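Local coordinates for protein fructose transport system repressor FruR (Pseudomonas putida, PDB 3O74) that probably acts as a LacI-family DNA-binding transcriptional regulator, both repressor and activator, that responds to fructose 1-phosphate as its preferred effector, at residues Cys59-Cys67 with Leu83-Leu92; Val100-Leu111 with Met230-Ala241. All coordinates share one frame; numbering follows the deposited sequence.

In the fold
After two earlier strands, the chain enters strand 61-64, passes through helix 74-80 and returns as strand 85-88. Contact 1 closes this short beta-alpha-beta loop in the subdomain that carries the N terminus. The next strand, 98-102, lies beside 85-88, with probable backbone hydrogen bonds joining Ala87 and Asp89 to Val100, and leads into contact 2. Contact 1 closes before contact 2 opens, so they are in series, neither nested nor crossed. Contact 2 closes a far longer loop of 118 residues, which contains much of the second subdomain, when strand 227-231 and helix 234-250 return to residues 100-111. Phe63 of contact 1 packs against Ala241 of contact 2, so the two also meet on one face of the sheet.

Contact 1 of 2, residues Cys59-Cys67 with Leu83-Leu92; sequences CDALFVASC and LPVIAIDRRL
Leu62 and Val64 exchange four backbone hydrogen bonds with Pro84, Ile86 and Ile88 in a parallel strand pair, among them Ile86 N to Leu62 O at 2.8 Å and Ile88 N to Val64 O at 2.9 Å. On one face of this pair Phe63 and Ile86 stand side by side, with Phe63 CD1 3.7 Å from Ile86 CB. The extended end of Ile88 (chi2 -174°) carries its CD1 across to the same ring carbon, 3.8 Å from Phe63 CD1. The other face belongs to Leu62, Val64, Val85 and Ala87. Here Val64 holds CG1 between its backbone N and carbonyl carbon (chi1 59°), where it meets Val85 CG1 at 3.8 Å and, at about a right angle, the CD1 methyl of Leu92.

Past the strand ends the contact turns polar. The fully extended Arg90 side chain runs alongside Ala65 and Ser66 and gives NH1 to Ser66 O at 3.0 Å. That oxygen lies in the guanidinium plane, although the donor stands 47° above the plane of the carbonyl. A water completes the junction by donating to Val64 O and Arg90 O and accepting from Ser66 N at 2.7 Å; Val64 O is thus gripped twice.

Further out, Asp42 forms a salt bridge with Arg90 NH1, Glu47 takes the Ser66 hydroxyl, and Tyr17 of helix 15-30 packs on Arg90. A glycerol, probably from the crystallisation liquor, bonds to both Arg90 NE and Asp89 OD1. With its guanidinium held by a carbonyl and a carboxylate, Arg90 is fixed at the carboxyl ends of the parallel strands, the edge that lines the ligand cleft in this fold, and its position is consistent with a part in recognising a polar or anionic effector.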
# COMPACT_ATOMS: atom_id res chain seq x y z
N CYS B 59 7.04 18.14 15.66
CA CYS B 59 6.52 16.85 16.08
C CYS B 59 7.25 16.39 17.34
O CYS B 59 8.43 16.68 17.52
CB CYS B 59 6.65 15.81 14.97
SG CYS B 59 5.64 16.15 13.51
N ASP B 60 6.55 15.69 18.22
CA ASP B 60 7.12 15.26 19.50
C ASP B 60 8.17 14.17 19.33
O ASP B 60 9.09 14.04 20.14
CB ASP B 60 6.02 14.80 20.45
CG ASP B 60 5.09 15.92 20.86
OD1 ASP B 60 5.39 17.09 20.53
OD2 ASP B 60 4.06 15.64 21.50
N ALA B 61 8.03 13.38 18.27
CA ALA B 61 9.03 12.37 17.94
C ALA B 61 8.94 12.05 16.45
O ALA B 61 7.91 12.29 15.82
CB ALA B 61 8.83 11.11 18.77
N LEU B 62 10.03 11.52 15.90
CA LEU B 62 10.08 11.22 14.48
C LEU B 62 10.47 9.76 14.26
O LEU B 62 11.54 9.31 14.70
CB LEU B 62 11.07 12.15 13.78
CG LEU B 62 11.32 11.99 12.28
CD1 LEU B 62 10.03 12.16 11.48
CD2 LEU B 62 12.38 12.98 11.83
N PHE B 63 9.58 9.03 13.60
CA PHE B 63 9.90 7.69 13.13
C PHE B 63 10.48 7.83 11.73
O PHE B 63 10.02 8.66 10.94
CB PHE B 63 8.64 6.82 13.07
CG PHE B 63 7.95 6.66 14.39
CD1 PHE B 63 8.50 5.87 15.38
CD2 PHE B 63 6.73 7.28 14.63
CE1 PHE B 63 7.86 5.72 16.61
CE2 PHE B 63 6.09 7.13 15.84
CZ PHE B 63 6.65 6.35 16.83
N VAL B 64 11.48 7.02 11.41
CA VAL B 64 12.08 7.14 10.09
C VAL B 64 12.69 5.84 9.56
O VAL B 64 13.40 5.13 10.27
CB VAL B 64 13.14 8.28 10.06
CG1 VAL B 64 14.24 8.04 11.08
CG2 VAL B 64 13.72 8.45 8.66
N ALA B 65 12.38 5.54 8.30
CA ALA B 65 13.09 4.52 7.54
C ALA B 65 13.93 5.29 6.53
O ALA B 65 13.44 5.68 5.47
CB ALA B 65 12.12 3.60 6.85
N SER B 66 15.19 5.51 6.88
CA SER B 66 16.03 6.46 6.16
C SER B 66 16.65 5.89 4.89
O SER B 66 16.84 4.68 4.76
CB SER B 66 17.14 6.96 7.10
OG SER B 66 17.92 7.97 6.48
N CYS B 67 16.98 6.77 3.95
CA CYS B 67 17.71 6.37 2.76
C CYS B 67 19.05 7.11 2.69
O CYS B 67 19.75 7.03 1.69
CB CYS B 67 16.89 6.63 1.49
SG CYS B 67 16.62 8.38 1.10
N LEU B 83 14.96 16.34 19.73
CA LEU B 83 13.98 15.51 19.04
C LEU B 83 14.30 14.02 19.16
O LEU B 83 15.38 13.58 18.75
CB LEU B 83 13.89 15.90 17.56
CG LEU B 83 12.91 15.08 16.70
CD1 LEU B 83 11.50 15.15 17.26
CD2 LEU B 83 12.94 15.55 15.26
N PRO B 84 13.37 13.24 19.72
CA PRO B 84 13.51 11.78 19.75
C PRO B 84 13.38 11.21 18.35
O PRO B 84 12.37 11.47 17.68
CB PRO B 84 12.33 11.33 20.61
CG PRO B 84 11.92 12.54 21.38
CD PRO B 84 12.20 13.70 20.49
N VAL B 85 14.37 10.45 17.91
CA VAL B 85 14.33 9.82 16.59
C VAL B 85 14.32 8.31 16.73
O VAL B 85 15.24 7.72 17.31
CB VAL B 85 15.54 10.25 15.73
CG1 VAL B 85 15.52 9.53 14.38
CG2 VAL B 85 15.55 11.76 15.53
N ILE B 86 13.27 7.68 16.23
CA ILE B 86 13.15 6.23 16.28
C ILE B 86 13.22 5.65 14.88
O ILE B 86 12.35 5.91 14.05
CB ILE B 86 11.83 5.79 16.94
CG1 ILE B 86 11.66 6.46 18.30
CG2 ILE B 86 11.78 4.27 17.08
CD1 ILE B 86 12.73 6.09 19.29
N ALA B 87 14.26 4.87 14.61
CA ALA B 87 14.40 4.22 13.30
C ALA B 87 13.45 3.04 13.19
O ALA B 87 13.21 2.33 14.16
CB ALA B 87 15.85 3.78 13.06
N ILE B 88 12.92 2.83 11.99
CA ILE B 88 12.04 1.70 11.74
C ILE B 88 12.48 0.96 10.48
O ILE B 88 12.69 1.58 9.43
CB ILE B 88 10.56 2.15 11.58
CG1 ILE B 88 10.01 2.66 12.91
CG2 ILE B 88 9.71 1.02 11.05
CD1 ILE B 88 8.52 2.99 12.87
N ASP B 89 12.61 -0.35 10.59
CA ASP B 89 12.98 -1.21 9.46
C ASP B 89 14.43 -1.03 9.02
O ASP B 89 15.17 -2.01 8.90
CB ASP B 89 12.03 -1.00 8.28
CG ASP B 89 12.24 -2.02 7.17
OD1 ASP B 89 13.32 -2.02 6.56
OD2 ASP B 89 11.31 -2.81 6.90
N ARG B 90 14.84 0.20 8.78
CA ARG B 90 16.22 0.49 8.44
C ARG B 90 16.93 1.14 9.63
O ARG B 90 16.59 2.25 10.02
CB ARG B 90 16.30 1.38 7.21
CG ARG B 90 15.60 0.82 5.99
CD ARG B 90 15.74 1.78 4.84
NE ARG B 90 15.04 1.33 3.65
CZ ARG B 90 15.00 2.04 2.53
NH1 ARG B 90 15.60 3.21 2.48
NH2 ARG B 90 14.34 1.58 1.47
N ARG B 91 17.91 0.44 10.19
CA ARG B 91 18.56 0.88 11.41
C ARG B 91 19.31 2.19 11.24
O ARG B 91 19.86 2.48 10.17
CB ARG B 91 19.54 -0.19 11.91
CG ARG B 91 20.79 -0.33 11.05
CD ARG B 91 21.89 -1.06 11.79
NE ARG B 91 21.50 -2.44 12.10
CZ ARG B 91 22.09 -3.18 13.04
NH1 ARG B 91 23.08 -2.68 13.77
NH2 ARG B 91 21.67 -4.42 13.26
N LEU B 92 19.33 3.00 12.29
CA LEU B 92 20.29 4.09 12.37
C LEU B 92 21.43 3.67 13.31
O LEU B 92 21.39 2.58 13.88
CB LEU B 92 19.61 5.38 12.86
CG LEU B 92 18.62 6.03 11.88
CD1 LEU B 92 17.85 7.17 12.54
CD2 LEU B 92 19.32 6.52 10.63
O HOH W 1 16.14 4.68 9.27

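Contact 2 of 2, residues Val100-Leu111 with Met230-Ala241; sequences VISDDRDASRQL and MAQQHGQIAATA
The crossover region between the two subdomains of the periplasmic-binding-protein-like fold is where Val100 meets Ile237, Thr240 and Ala241, and where Ala107 meets Met230. The side chain of Val100 sets out toward helix 234-241 and spreads its two methyls along it: CG1 lies 3.6 Å from Ile237 O, and CG2 packs 3.7 Å from Ala241 CA. Thr240 crosses the valine with its CG2 methyl, 3.8 Å from Val100 CG2. Its chi1 of -60° sets that methyl anti to the backbone N and leaves OG1 to bond Gln236 O at 2.9 Å, on the face of that carbonyl opposite to the one met by Thr240 N. One turn earlier, Ile237 bends its CD1 back over the strand, 3.7 Å from Ile101 O.

In each segment a strand passes into a helix of the other subdomain, through an inverse gamma turn centred on the N-cap residue, Asp103 or Gln233. These are two of the three connections characteristic of the LacI-type core; strand 257-266 supplies the third and lies against both, with Arg263 reaching Asp104 and the carbonyl of Met230. Between the two turns, Ser102 OG sits beside Gln232 CG without a direct hydrogen bond, and a water bridges Ser102 OG to Gln233 N.

At the other end the roles reverse, as helix 104-111 packs on strand 230-231. Met230, a selenomethionine, is bent at chi2 (-76°), which swings SE to 4.1 Å from Ala107 CB and lays CE along the helix toward Ala107 O and Gln110 CB. The Gln110 side chain crosses that of Met230 at about a right angle, and its amide is held by Gln110 NE2 bonding Asp106 OD2 at 3.1 Å. Phe214 of strand 210-214 packs against Ala107 and Leu111, while Phe265 touches Met230.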
# COMPACT_ATOMS: atom_id res chain seq x y z
N VAL B 100 14.03 -0.03 15.57
CA VAL B 100 13.23 -1.24 15.61
C VAL B 100 13.20 -1.85 14.21
O VAL B 100 12.73 -1.23 13.26
CB VAL B 100 11.79 -0.98 16.09
CG1 VAL B 100 11.03 -2.29 16.24
CG2 VAL B 100 11.81 -0.22 17.41
N ILE B 101 13.69 -3.08 14.09
CA ILE B 101 13.87 -3.70 12.79
C ILE B 101 13.49 -5.18 12.81
O ILE B 101 13.17 -5.73 13.86
CB ILE B 101 15.33 -3.58 12.30
CG1 ILE B 101 16.27 -4.45 13.14
CG2 ILE B 101 15.79 -2.12 12.35
CD1 ILE B 101 17.72 -4.41 12.66
N SER B 102 13.49 -5.80 11.63
CA SER B 102 13.30 -7.24 11.54
C SER B 102 14.64 -7.95 11.55
O SER B 102 15.66 -7.38 11.15
CB SER B 102 12.50 -7.60 10.29
OG SER B 102 11.17 -7.13 10.39
N ASP B 103 14.66 -9.19 12.04
CA ASP B 103 15.89 -9.98 12.09
C ASP B 103 16.21 -10.52 10.70
O ASP B 103 16.05 -11.72 10.43
CB ASP B 103 15.74 -11.13 13.09
CG ASP B 103 17.03 -11.91 13.28
OD1 ASP B 103 18.05 -11.55 12.65
OD2 ASP B 103 17.02 -12.88 14.07
N ASP B 104 16.67 -9.64 9.82
CA ASP B 104 16.79 -9.92 8.39
C ASP B 104 17.86 -10.95 8.02
O ASP B 104 17.65 -11.78 7.14
CB ASP B 104 17.02 -8.63 7.61
CG ASP B 104 15.78 -7.78 7.53
OD1 ASP B 104 14.68 -8.30 7.79
OD2 ASP B 104 15.91 -6.58 7.20
N ARG B 105 19.01 -10.89 8.68
CA ARG B 105 20.10 -11.79 8.33
C ARG B 105 19.69 -13.25 8.51
O ARG B 105 19.89 -14.07 7.62
CB ARG B 105 21.34 -11.47 9.16
CG ARG B 105 22.55 -12.29 8.77
CD ARG B 105 23.80 -11.86 9.54
NE ARG B 105 24.85 -11.39 8.65
CZ ARG B 105 25.78 -12.18 8.12
NH1 ARG B 105 25.80 -13.48 8.41
NH2 ARG B 105 26.69 -11.65 7.31
N ASP B 106 19.12 -13.56 9.67
CA ASP B 106 18.68 -14.92 9.95
C ASP B 106 17.51 -15.33 9.06
O ASP B 106 17.39 -16.49 8.68
CB ASP B 106 18.29 -15.07 11.42
CG ASP B 106 17.95 -16.50 11.79
OD1 ASP B 106 18.86 -17.35 11.77
OD2 ASP B 106 16.77 -16.78 12.11
N ALA B 107 16.65 -14.37 8.74
CA ALA B 107 15.51 -14.64 7.87
C ALA B 107 16.01 -15.03 6.49
O ALA B 107 15.48 -15.94 5.85
CB ALA B 107 14.62 -13.42 7.79
N SER B 108 17.05 -14.33 6.04
CA SER B 108 17.64 -14.56 4.73
C SER B 108 18.36 -15.91 4.68
O SER B 108 18.33 -16.61 3.67
CB SER B 108 18.61 -13.44 4.39
OG SER B 108 19.06 -13.55 3.06
N ARG B 109 19.00 -16.28 5.78
CA ARG B 109 19.71 -17.54 5.83
C ARG B 109 18.73 -18.70 5.70
O ARG B 109 18.94 -19.62 4.91
CB ARG B 109 20.51 -17.67 7.12
CG ARG B 109 21.75 -18.54 6.97
CD ARG B 109 22.10 -19.28 8.26
NE ARG B 109 21.20 -20.40 8.49
CZ ARG B 109 20.20 -20.38 9.37
NH1 ARG B 109 19.99 -19.30 10.10
NH2 ARG B 109 19.42 -21.44 9.51
N GLN B 110 17.64 -18.65 6.47
CA GLN B 110 16.62 -19.68 6.41
C GLN B 110 15.95 -19.73 5.04
O GLN B 110 15.66 -20.80 4.51
CB GLN B 110 15.54 -19.44 7.47
CG GLN B 110 15.99 -19.65 8.90
CD GLN B 110 14.81 -19.72 9.85
OE1 GLN B 110 13.86 -20.46 9.61
NE2 GLN B 110 14.87 -18.95 10.93
N LEU B 111 15.70 -18.55 4.47
CA LEU B 111 15.04 -18.45 3.18
C LEU B 111 15.86 -19.16 2.10
O LEU B 111 15.34 -19.99 1.36
CB LEU B 111 14.81 -16.98 2.81
CG LEU B 111 13.89 -16.67 1.63
CD1 LEU B 111 12.54 -17.35 1.80
CD2 LEU B 111 13.71 -15.17 1.49
N MSE B 230 9.26 -14.53 3.71
CA MSE B 230 9.57 -14.13 5.08
C MSE B 230 8.91 -12.79 5.38
O MSE B 230 9.42 -11.74 4.98
CB MSE B 230 11.08 -14.00 5.26
CG MSE B 230 11.82 -15.32 5.41
SE MSE B 230 11.58 -16.06 7.19
CE MSE B 230 12.85 -17.53 7.07
N ALA B 231 7.78 -12.81 6.09
CA ALA B 231 7.00 -11.60 6.35
C ALA B 231 7.34 -10.93 7.68
O ALA B 231 7.65 -11.61 8.66
CB ALA B 231 5.51 -11.91 6.27
N GLN B 232 7.27 -9.61 7.72
CA GLN B 232 7.48 -8.85 8.95
C GLN B 232 6.30 -9.04 9.89
O GLN B 232 5.16 -9.19 9.44
CB GLN B 232 7.60 -7.35 8.65
CG GLN B 232 8.76 -6.95 7.76
CD GLN B 232 8.87 -5.44 7.61
OE1 GLN B 232 8.63 -4.69 8.56
NE2 GLN B 232 9.23 -4.98 6.42
N GLN B 233 6.57 -9.02 11.19
CA GLN B 233 5.50 -8.91 12.17
C GLN B 233 5.23 -7.42 12.37
O GLN B 233 5.72 -6.81 13.32
CB GLN B 233 5.90 -9.58 13.49
CG GLN B 233 6.23 -11.07 13.36
CD GLN B 233 6.41 -11.77 14.69
OE1 GLN B 233 5.44 -12.09 15.38
NE2 GLN B 233 7.66 -12.03 15.06
N HIS B 234 4.45 -6.84 11.46
CA HIS B 234 4.23 -5.40 11.41
C HIS B 234 3.64 -4.84 12.70
O HIS B 234 4.01 -3.75 13.14
CB HIS B 234 3.32 -5.03 10.24
CG HIS B 234 3.69 -5.67 8.94
ND1 HIS B 234 4.59 -5.10 8.06
CD2 HIS B 234 3.28 -6.83 8.37
CE1 HIS B 234 4.72 -5.88 7.00
NE2 HIS B 234 3.94 -6.94 7.16
N GLY B 235 2.72 -5.59 13.29
CA GLY B 235 2.08 -5.16 14.52
C GLY B 235 3.08 -5.00 15.65
O GLY B 235 3.03 -4.01 16.39
N GLN B 236 3.99 -5.95 15.78
CA GLN B 236 4.98 -5.92 16.85
C GLN B 236 6.04 -4.83 16.60
O GLN B 236 6.48 -4.16 17.53
CB GLN B 236 5.64 -7.29 17.03
CG GLN B 236 6.58 -7.39 18.22
CD GLN B 236 7.10 -8.80 18.46
OE1 GLN B 236 8.13 -8.99 19.09
NE2 GLN B 236 6.38 -9.79 17.95
N ILE B 237 6.43 -4.66 15.34
CA ILE B 237 7.35 -3.59 14.98
C ILE B 237 6.80 -2.24 15.44
O ILE B 237 7.49 -1.48 16.12
CB ILE B 237 7.56 -3.53 13.44
CG1 ILE B 237 8.21 -4.82 12.92
CG2 ILE B 237 8.40 -2.31 13.06
CD1 ILE B 237 9.59 -5.05 13.45
N ALA B 238 5.56 -1.96 15.06
CA ALA B 238 4.93 -0.68 15.38
C ALA B 238 4.75 -0.49 16.88
O ALA B 238 5.00 0.60 17.41
CB ALA B 238 3.59 -0.57 14.66
N ALA B 239 4.32 -1.55 17.56
CA ALA B 239 4.08 -1.48 18.99
C ALA B 239 5.36 -1.19 19.76
O ALA B 239 5.36 -0.42 20.71
CB ALA B 239 3.44 -2.77 19.49
N THR B 240 6.45 -1.81 19.34
CA THR B 240 7.75 -1.60 19.96
C THR B 240 8.23 -0.18 19.71
O THR B 240 8.66 0.51 20.64
CB THR B 240 8.80 -2.59 19.41
OG1 THR B 240 8.38 -3.93 19.68
CG2 THR B 240 10.16 -2.35 20.05
N ALA B 241 8.17 0.26 18.46
CA ALA B 241 8.62 1.60 18.08
C ALA B 241 7.84 2.68 18.83
O ALA B 241 8.42 3.65 19.33
CB ALA B 241 8.49 1.80 16.57
O HOH W 2 9.41 -8.80 11.81